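Local coordinates for metallo-beta-lactamase domain-containing protein (Enterococcus faecalis, PDB 2AZ4) that binds two zinc ions in a metallo-beta-lactamase fold and probably acts as a hydrolase, perhaps an RNA-binding exonuclease, at residues A[92-97]-A[167-172]; A[117-122]-A[286-291]. One frame throughout, in Å; residues are numbered along the deposited sequence.

Overall arrangement
From the N terminus the chain runs through strands 7-13, 22-27 and 30-34 of one mixed sheet, and strand 85-89 of the same sheet delivers it to the zinc-binding residues 92-97. It then makes strand 110-113 and helix 114-123, which supplies 117-122. Contact 1 closes when the chain, having entered the second mixed sheet, turns between strands 158-164 and 173-179 at 167-172; it joins the two sheets at the metal site. Contact 2 closes much later, when helix 283-293 of the region built on the six-stranded parallel sheet packs against helix 114-123. The two closures cross, since their segments alternate. Their centres lie about 13 Å apart, and they touch where A93 packs on I119 and L120.

Contact 1. Residues A[92-97]-A[167-172]. With ZN (zinc ion), chain C; ZN (zinc ion), chain D.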
ATOM      1  N   HIS A  92      -1.360  -4.377   4.302  1.00 14.54           N
ATOM      2  CA  HIS A  92      -2.170  -3.427   3.545  1.00 14.26           C
ATOM      3  C   HIS A  92      -2.233  -3.793   2.050  1.00 14.57           C
ATOM      4  O   HIS A  92      -1.552  -4.717   1.588  1.00 15.16           O
ATOM      5  CB  HIS A  92      -1.703  -1.972   3.766  1.00 14.55           C
ATOM      6  CG  HIS A  92      -0.320  -1.678   3.253  1.00 15.33           C
ATOM      7  ND1 HIS A  92       0.801  -2.348   3.694  1.00 15.96           N
ATOM      8  CD2 HIS A  92       0.123  -0.772   2.349  1.00 18.00           C
ATOM      9  CE1 HIS A  92       1.875  -1.853   3.104  1.00 15.30           C
ATOM     10  NE2 HIS A  92       1.490  -0.909   2.268  1.00 16.05           N
ATOM     11  N   ALA A  93      -3.035  -3.044   1.294  1.00 14.38           N
ATOM     12  CA  ALA A  93      -3.370  -3.365  -0.092  1.00 13.93           C
ATOM     13  C   ALA A  93      -2.289  -3.122  -1.167  1.00 14.66           C
ATOM     14  O   ALA A  93      -2.352  -3.712  -2.272  1.00 14.74           O
ATOM     15  CB  ALA A  93      -4.662  -2.661  -0.483  1.00 14.06           C
ATOM     16  N   HIS A  94      -1.318  -2.269  -0.863  1.00 14.24           N
ATOM     17  CA  HIS A  94      -0.312  -1.892  -1.854  1.00 15.46           C
ATOM     18  C   HIS A  94       0.279  -3.094  -2.577  1.00 15.61           C
ATOM     19  O   HIS A  94       0.460  -4.156  -1.990  1.00 15.77           O
ATOM     20  CB  HIS A  94       0.769  -0.978  -1.240  1.00 15.07           C
ATOM     21  CG  HIS A  94       0.297   0.426  -1.027  1.00 14.09           C
ATOM     22  ND1 HIS A  94       0.917   1.305  -0.168  1.00 13.79           N
ATOM     23  CD2 HIS A  94      -0.731   1.115  -1.584  1.00 14.41           C
ATOM     24  CE1 HIS A  94       0.285   2.465  -0.180  1.00 13.99           C
ATOM     25  NE2 HIS A  94      -0.719   2.380  -1.032  1.00 14.30           N
ATOM     26  N   LEU A  95       0.553  -2.910  -3.862  1.00 16.75           N
ATOM     27  CA  LEU A  95       0.977  -3.993  -4.757  1.00 18.00           C
ATOM     28  C   LEU A  95       2.185  -4.815  -4.243  1.00 17.22           C
ATOM     29  O   LEU A  95       2.216  -6.063  -4.377  1.00 15.18           O
ATOM     30  CB  LEU A  95       1.315  -3.382  -6.132  1.00 18.01           C
ATOM     31  CG  LEU A  95       1.512  -4.294  -7.344  1.00 20.23           C
ATOM     32  CD1 LEU A  95       0.229  -5.087  -7.675  1.00 20.38           C
ATOM     33  CD2 LEU A  95       2.005  -3.485  -8.558  1.00 21.13           C
ATOM     34  N   ASP A  96       3.154  -4.097  -3.664  1.00 16.21           N
ATOM     35  CA  ASP A  96       4.418  -4.673  -3.182  1.00 16.71           C
ATOM     36  C   ASP A  96       4.230  -5.510  -1.916  1.00 16.30           C
ATOM     37  O   ASP A  96       5.177  -6.146  -1.446  1.00 16.93           O
ATOM     38  CB  ASP A  96       5.515  -3.593  -3.020  1.00 16.75           C
ATOM     39  CG  ASP A  96       5.111  -2.458  -2.067  1.00 18.62           C
ATOM     40  OD1 ASP A  96       3.984  -1.906  -2.219  1.00 19.19           O
ATOM     41  OD2 ASP A  96       5.923  -2.095  -1.170  1.00 16.87           O
ATOM     42  N   HIS A  97       2.997  -5.512  -1.396  1.00 15.33           N
ATOM     43  CA  HIS A  97       2.571  -6.364  -0.285  1.00 15.23           C
ATOM     44  C   HIS A  97       1.509  -7.394  -0.659  1.00 14.94           C
ATOM     45  O   HIS A  97       1.332  -8.370   0.061  1.00 15.84           O
ATOM     46  CB  HIS A  97       2.090  -5.491   0.889  1.00 14.45           C
ATOM     47  CG  HIS A  97       3.115  -4.477   1.312  1.00 16.17           C
ATOM     48  ND1 HIS A  97       3.949  -4.670   2.394  1.00 14.45           N
ATOM     49  CD2 HIS A  97       3.521  -3.322   0.729  1.00 16.87           C
ATOM     50  CE1 HIS A  97       4.801  -3.664   2.478  1.00 16.27           C
ATOM     51  NE2 HIS A  97       4.550  -2.821   1.493  1.00 17.16           N
ATOM     52  N   HIS A 167      -0.822   5.075   7.377  1.00 18.18           N
ATOM     53  CA  HIS A 167      -0.116   4.896   6.090  1.00 17.67           C
ATOM     54  C   HIS A 167      -1.034   5.492   5.001  1.00 17.94           C
ATOM     55  O   HIS A 167      -2.202   5.765   5.257  1.00 19.14           O
ATOM     56  CB  HIS A 167       0.214   3.400   5.872  1.00 16.51           C
ATOM     57  CG  HIS A 167       1.044   3.113   4.650  1.00 14.88           C
ATOM     58  ND1 HIS A 167       2.177   3.825   4.323  1.00 12.25           N
ATOM     59  CD2 HIS A 167       0.920   2.155   3.698  1.00 13.20           C
ATOM     60  CE1 HIS A 167       2.690   3.350   3.200  1.00 10.39           C
ATOM     61  NE2 HIS A 167       1.957   2.326   2.806  1.00 13.43           N
ATOM     62  N   ASP A 168      -0.521   5.738   3.809  1.00 17.63           N
ATOM     63  CA  ASP A 168      -1.350   6.311   2.756  1.00 16.92           C
ATOM     64  C   ASP A 168      -2.284   5.279   2.100  1.00 16.54           C
ATOM     65  O   ASP A 168      -3.056   5.654   1.230  1.00 15.93           O
ATOM     66  CB  ASP A 168      -0.514   7.087   1.712  1.00 15.60           C
ATOM     67  CG  ASP A 168       0.512   6.222   1.017  1.00 15.69           C
ATOM     68  OD1 ASP A 168       0.783   5.134   1.534  1.00 15.56           O
ATOM     69  OD2 ASP A 168       1.057   6.609  -0.057  1.00 15.10           O
ATOM     70  N   ALA A 169      -2.183   3.993   2.482  1.00 15.99           N
ATOM     71  CA  ALA A 169      -3.222   3.009   2.162  1.00 15.87           C
ATOM     72  C   ALA A 169      -4.146   2.953   3.362  1.00 16.05           C
ATOM     73  O   ALA A 169      -3.691   2.660   4.480  1.00 16.86           O
ATOM     74  CB  ALA A 169      -2.646   1.605   1.902  1.00 15.08           C
ATOM     75  N   TYR A 170      -5.419   3.253   3.147  1.00 16.49           N
ATOM     76  CA  TYR A 170      -6.429   3.111   4.196  1.00 17.08           C
ATOM     77  C   TYR A 170      -6.536   1.634   4.595  1.00 16.55           C
ATOM     78  O   TYR A 170      -6.408   0.755   3.753  1.00 15.80           O
ATOM     79  CB  TYR A 170      -7.786   3.659   3.726  1.00 19.50           C
ATOM     80  CG  TYR A 170      -8.793   3.784   4.854  1.00 21.59           C
ATOM     81  CD1 TYR A 170      -8.619   4.738   5.864  1.00 24.07           C
ATOM     82  CD2 TYR A 170      -9.909   2.948   4.915  1.00 24.23           C
ATOM     83  CE1 TYR A 170      -9.536   4.852   6.918  1.00 26.44           C
ATOM     84  CE2 TYR A 170     -10.840   3.051   5.976  1.00 24.81           C
ATOM     85  CZ  TYR A 170     -10.638   4.002   6.957  1.00 25.18           C
ATOM     86  OH  TYR A 170     -11.540   4.128   7.994  1.00 27.41           O
ATOM     87  N   GLY A 171      -6.731   1.377   5.887  1.00 16.10           N
ATOM     88  CA  GLY A 171      -6.792   0.023   6.423  1.00 16.23           C
ATOM     89  C   GLY A 171      -5.464  -0.667   6.698  1.00 15.46           C
ATOM     90  O   GLY A 171      -5.421  -1.879   6.960  1.00 16.55           O
ATOM     91  N   ALA A 172      -4.382   0.105   6.649  1.00 15.33           N
ATOM     92  CA  ALA A 172      -3.018  -0.391   6.869  1.00 14.85           C
ATOM     93  C   ALA A 172      -2.840  -0.812   8.313  1.00 14.87           C
ATOM     94  O   ALA A 172      -3.398  -0.173   9.220  1.00 14.16           O
ATOM     95  CB  ALA A 172      -1.983   0.677   6.512  1.00 14.50           C
TER
HETATM   96 ZN    ZN C 601       2.641   0.825   1.308  1.00 23.71          ZN
HETATM   97 ZN    ZN D 602       5.589  -1.032   0.854  1.00 27.73          ZN
HETATM   98  O   HOH W   1      -4.787  -1.383   2.890  1.00 17.00           O
HETATM   99  O   HOH W   2      -2.303   4.783  -1.295  1.00 15.44           O
HETATM  100  O   HOH W   3       3.765  -0.268  -0.390  1.00 18.61           O
HETATM  101  O   HOH W   4       3.982   2.183   0.228  1.00 18.85           O
HETATM  102  O   HOH W   5       6.412   0.971  -0.034  1.00 22.69           O
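The HxHxDH signature of the metallo-beta-lactamase fold occupies 92-97, and the loop 167-172 brings the third histidine to it, so that the two segments share a two-zinc centre. Three imidazoles converge on the zinc of chain C, each arriving by a different torsion. H92 has CG in the crowded position between backbone N and carbonyl carbon (chi1 65°) and binds through NE2. H94, with CG beside its own N, binds through ND1 at 2.3 Å from the zinc, while H167, CG anti to N, reaches it with NE2 at 2.2 Å. The edge of H167 is turned toward the face of H92 in an offset edge-to-face pair, planes at 88°, whereas H94 meets H167 tip to tip. Their nitrogens crowd together without hydrogen bonds because all three are bound to the same zinc.

A169 suits its place because a methyl is small enough to sit over one imidazole and beside another: CB lies over a face of H94 in a CH-pi contact and at the edge of H92. D168 sets OD1 3.2 Å from CE1 of H94, near that ring's plane, and the carboxylate could favour a positive polarisation of the imidazole. Second-shell bonds fix ring rotation: ND1 of H167 is bonded to G381 O, and that of H97 to D35.

D96 and H97 bind the zinc of chain D, with H404, and D189 bridges both metals. A face of H97 is covered by CE1 of H92. G171, at positive phi, helps form the type II turn from A169 to A172. NE2 of H94, on the far side of the ring from the metal, donates to water 2, which donates in turn to the carbonyl O of D168 at 2.8 Å.

Contact 2. Residues A[117-122]-A[286-291]; sequences KMILNS and AALLLE
L288 is the first residue of 286-291 to meet helix segment 117-122, and it carries the apolar half of the contact. Its CG stands anti to the backbone N (chi1 -174°), which extends the isobutyl group across the interface, and the two methyls then divide the work. CD1 packs 3.8 Å from CB of S122 and equally close to CD1 of I119, while CD2 touches that same isoleucine methyl and OG of S122. A branched leucine tip suits this place because it can touch two residues one turn apart on the facing helix. S122 is small enough to let the leucine come close to the backbone. I119 starts out pointing away from 286-291, but its torsions, with CG1 beside the backbone N and chi2 -49°, carry CD1 back to L288, the two side chains crossing at about a right angle. V265 of helix 265-274 touches both I119 and L288 and so adds to the apolar cluster.

The segments form an antiparallel helix pair, axes 10.5 Å apart at closest and their directions at 162°. It joins helix 114-123, beside the zinc-binding part of the metallo-beta-lactamase fold, to helix 283-293 of the region around the parallel sheet.

One turn beyond L288 comes E291, on the exposed margin. Its chain is extended, and the side chain crosses that of M118 obliquely: OE2 is 3.4 Å from CG of the methionine. The long, flexible thioether suits such a boundary: its CB and CG lie against the carboxylate and only its terminal CE reaches the glutamate's CG, at 4.0 Å. OE1 receives a hydrogen bond of 2.6 Å from water 6, and that water also donates to the carbonyl O of M118 at 2.7 Å.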
ATOM      1  N   LYS A 117      -9.309  -5.317   2.568  1.00 15.81           N
ATOM      2  CA  LYS A 117     -10.062  -6.214   1.684  1.00 17.01           C
ATOM      3  C   LYS A 117     -10.953  -5.448   0.666  1.00 18.17           C
ATOM      4  O   LYS A 117     -10.949  -5.773  -0.536  1.00 17.56           O
ATOM      5  CB  LYS A 117     -10.867  -7.214   2.526  1.00 17.18           C
ATOM      6  CG  LYS A 117     -11.727  -8.192   1.720  1.00 18.03           C
ATOM      7  CD  LYS A 117     -12.603  -8.999   2.651  1.00 17.07           C
ATOM      8  CE  LYS A 117     -13.623  -9.781   1.833  1.00 19.27           C
ATOM      9  NZ  LYS A 117     -14.336 -10.832   2.619  1.00 19.08           N
ATOM     10  N   MET A 118     -11.698  -4.440   1.150  1.00 18.46           N
ATOM     11  CA  MET A 118     -12.485  -3.543   0.293  1.00 19.68           C
ATOM     12  C   MET A 118     -11.634  -2.861  -0.775  1.00 20.15           C
ATOM     13  O   MET A 118     -11.990  -2.882  -1.961  1.00 20.02           O
ATOM     14  CB  MET A 118     -13.171  -2.434   1.108  1.00 19.62           C
ATOM     15  CG  MET A 118     -14.278  -2.914   2.011  1.00 21.49           C
ATOM     16  SD  MET A 118     -15.036  -1.660   3.092  1.00 19.70           S
ATOM     17  CE  MET A 118     -16.449  -2.662   3.304  1.00 21.05           C
ATOM     18  N   ILE A 119     -10.559  -2.193  -0.330  1.00 20.43           N
ATOM     19  CA  ILE A 119      -9.603  -1.505  -1.223  1.00 20.06           C
ATOM     20  C   ILE A 119      -9.095  -2.422  -2.343  1.00 19.98           C
ATOM     21  O   ILE A 119      -9.167  -2.095  -3.527  1.00 18.74           O
ATOM     22  CB  ILE A 119      -8.407  -0.889  -0.396  1.00 20.79           C
ATOM     23  CG1 ILE A 119      -8.891   0.202   0.573  1.00 20.04           C
ATOM     24  CG2 ILE A 119      -7.290  -0.324  -1.290  1.00 18.95           C
ATOM     25  CD1 ILE A 119      -9.793   1.223  -0.065  1.00 25.21           C
ATOM     26  N   LEU A 120      -8.598  -3.585  -1.950  1.00 20.25           N
ATOM     27  CA  LEU A 120      -7.944  -4.509  -2.849  1.00 21.15           C
ATOM     28  C   LEU A 120      -8.920  -4.982  -3.915  1.00 21.63           C
ATOM     29  O   LEU A 120      -8.583  -5.013  -5.110  1.00 20.58           O
ATOM     30  CB  LEU A 120      -7.443  -5.697  -2.034  1.00 21.87           C
ATOM     31  CG  LEU A 120      -6.158  -6.454  -2.334  1.00 23.94           C
ATOM     32  CD1 LEU A 120      -5.074  -5.617  -3.053  1.00 23.64           C
ATOM     33  CD2 LEU A 120      -5.643  -7.023  -1.018  1.00 24.19           C
ATOM     34  N   ASN A 121     -10.133  -5.334  -3.484  1.00 21.51           N
ATOM     35  CA  ASN A 121     -11.142  -5.833  -4.407  1.00 22.77           C
ATOM     36  C   ASN A 121     -11.512  -4.769  -5.457  1.00 23.06           C
ATOM     37  O   ASN A 121     -11.847  -5.102  -6.588  1.00 23.72           O
ATOM     38  CB  ASN A 121     -12.374  -6.342  -3.654  1.00 22.37           C
ATOM     39  CG  ASN A 121     -12.256  -7.801  -3.283  1.00 22.86           C
ATOM     40  OD1 ASN A 121     -11.934  -8.137  -2.162  1.00 25.38           O
ATOM     41  ND2 ASN A 121     -12.475  -8.675  -4.244  1.00 25.58           N
ATOM     42  N   SER A 122     -11.425  -3.500  -5.067  1.00 23.17           N
ATOM     43  CA  SER A 122     -11.627  -2.373  -5.973  1.00 22.64           C
ATOM     44  C   SER A 122     -10.400  -2.123  -6.858  1.00 23.31           C
ATOM     45  O   SER A 122     -10.535  -1.962  -8.078  1.00 23.69           O
ATOM     46  CB  SER A 122     -11.958  -1.116  -5.170  1.00 22.60           C
ATOM     47  OG  SER A 122     -12.031   0.020  -6.003  1.00 22.35           O
ATOM     48  N   ALA A 286     -15.704   7.084  -6.627  1.00 17.00           N
ATOM     49  CA  ALA A 286     -16.912   7.418  -5.881  1.00 17.65           C
ATOM     50  C   ALA A 286     -17.496   6.179  -5.228  1.00 17.50           C
ATOM     51  O   ALA A 286     -17.911   6.214  -4.069  1.00 18.50           O
ATOM     52  CB  ALA A 286     -17.950   8.079  -6.800  1.00 17.70           C
ATOM     53  N   ALA A 287     -17.524   5.080  -5.967  1.00 17.85           N
ATOM     54  CA  ALA A 287     -18.111   3.847  -5.457  1.00 17.87           C
ATOM     55  C   ALA A 287     -17.336   3.285  -4.263  1.00 17.95           C
ATOM     56  O   ALA A 287     -17.946   2.821  -3.292  1.00 18.09           O
ATOM     57  CB  ALA A 287     -18.216   2.802  -6.566  1.00 17.78           C
ATOM     58  N   LEU A 288     -16.003   3.295  -4.366  1.00 17.72           N
ATOM     59  CA  LEU A 288     -15.109   2.902  -3.263  1.00 17.77           C
ATOM     60  C   LEU A 288     -15.349   3.768  -2.018  1.00 17.93           C
ATOM     61  O   LEU A 288     -15.414   3.275  -0.888  1.00 16.63           O
ATOM     62  CB  LEU A 288     -13.630   3.025  -3.688  1.00 16.72           C
ATOM     63  CG  LEU A 288     -12.577   2.502  -2.684  1.00 17.75           C
ATOM     64  CD1 LEU A 288     -12.885   1.057  -2.192  1.00 14.42           C
ATOM     65  CD2 LEU A 288     -11.176   2.596  -3.307  1.00 16.02           C
ATOM     66  N   LEU A 289     -15.466   5.069  -2.239  1.00 18.79           N
ATOM     67  CA  LEU A 289     -15.730   5.999  -1.149  1.00 20.31           C
ATOM     68  C   LEU A 289     -17.037   5.690  -0.440  1.00 20.97           C
ATOM     69  O   LEU A 289     -17.149   5.800   0.806  1.00 21.76           O
ATOM     70  CB  LEU A 289     -15.816   7.401  -1.711  1.00 20.96           C
ATOM     71  CG  LEU A 289     -15.739   8.491  -0.671  1.00 22.57           C
ATOM     72  CD1 LEU A 289     -14.299   8.686  -0.259  1.00 25.42           C
ATOM     73  CD2 LEU A 289     -16.265   9.741  -1.295  1.00 26.37           C
ATOM     74  N   LEU A 290     -18.034   5.333  -1.241  1.00 20.92           N
ATOM     75  CA  LEU A 290     -19.356   5.002  -0.734  1.00 21.16           C
ATOM     76  C   LEU A 290     -19.238   3.715   0.069  1.00 21.42           C
ATOM     77  O   LEU A 290     -19.765   3.620   1.162  1.00 21.72           O
ATOM     78  CB  LEU A 290     -20.365   4.846  -1.883  1.00 20.55           C
ATOM     79  CG  LEU A 290     -21.787   4.345  -1.558  1.00 21.37           C
ATOM     80  CD1 LEU A 290     -22.506   5.268  -0.550  1.00 19.53           C
ATOM     81  CD2 LEU A 290     -22.605   4.192  -2.838  1.00 20.82           C
ATOM     82  N   GLU A 291     -18.499   2.748  -0.463  1.00 22.11           N
ATOM     83  CA  GLU A 291     -18.357   1.454   0.194  1.00 22.55           C
ATOM     84  C   GLU A 291     -17.645   1.552   1.552  1.00 22.75           C
ATOM     85  O   GLU A 291     -18.117   1.005   2.549  1.00 22.93           O
ATOM     86  CB  GLU A 291     -17.617   0.475  -0.722  1.00 22.68           C
ATOM     87  CG  GLU A 291     -17.604  -0.929  -0.155  1.00 25.16           C
ATOM     88  CD  GLU A 291     -16.736  -1.866  -0.948  1.00 29.32           C
ATOM     89  OE1 GLU A 291     -16.231  -1.440  -2.006  1.00 31.00           O
ATOM     90  OE2 GLU A 291     -16.553  -3.026  -0.506  1.00 30.50           O
TER
HETATM   91  O   HOH W   6     -14.457  -3.102  -2.974  1.00 24.21           O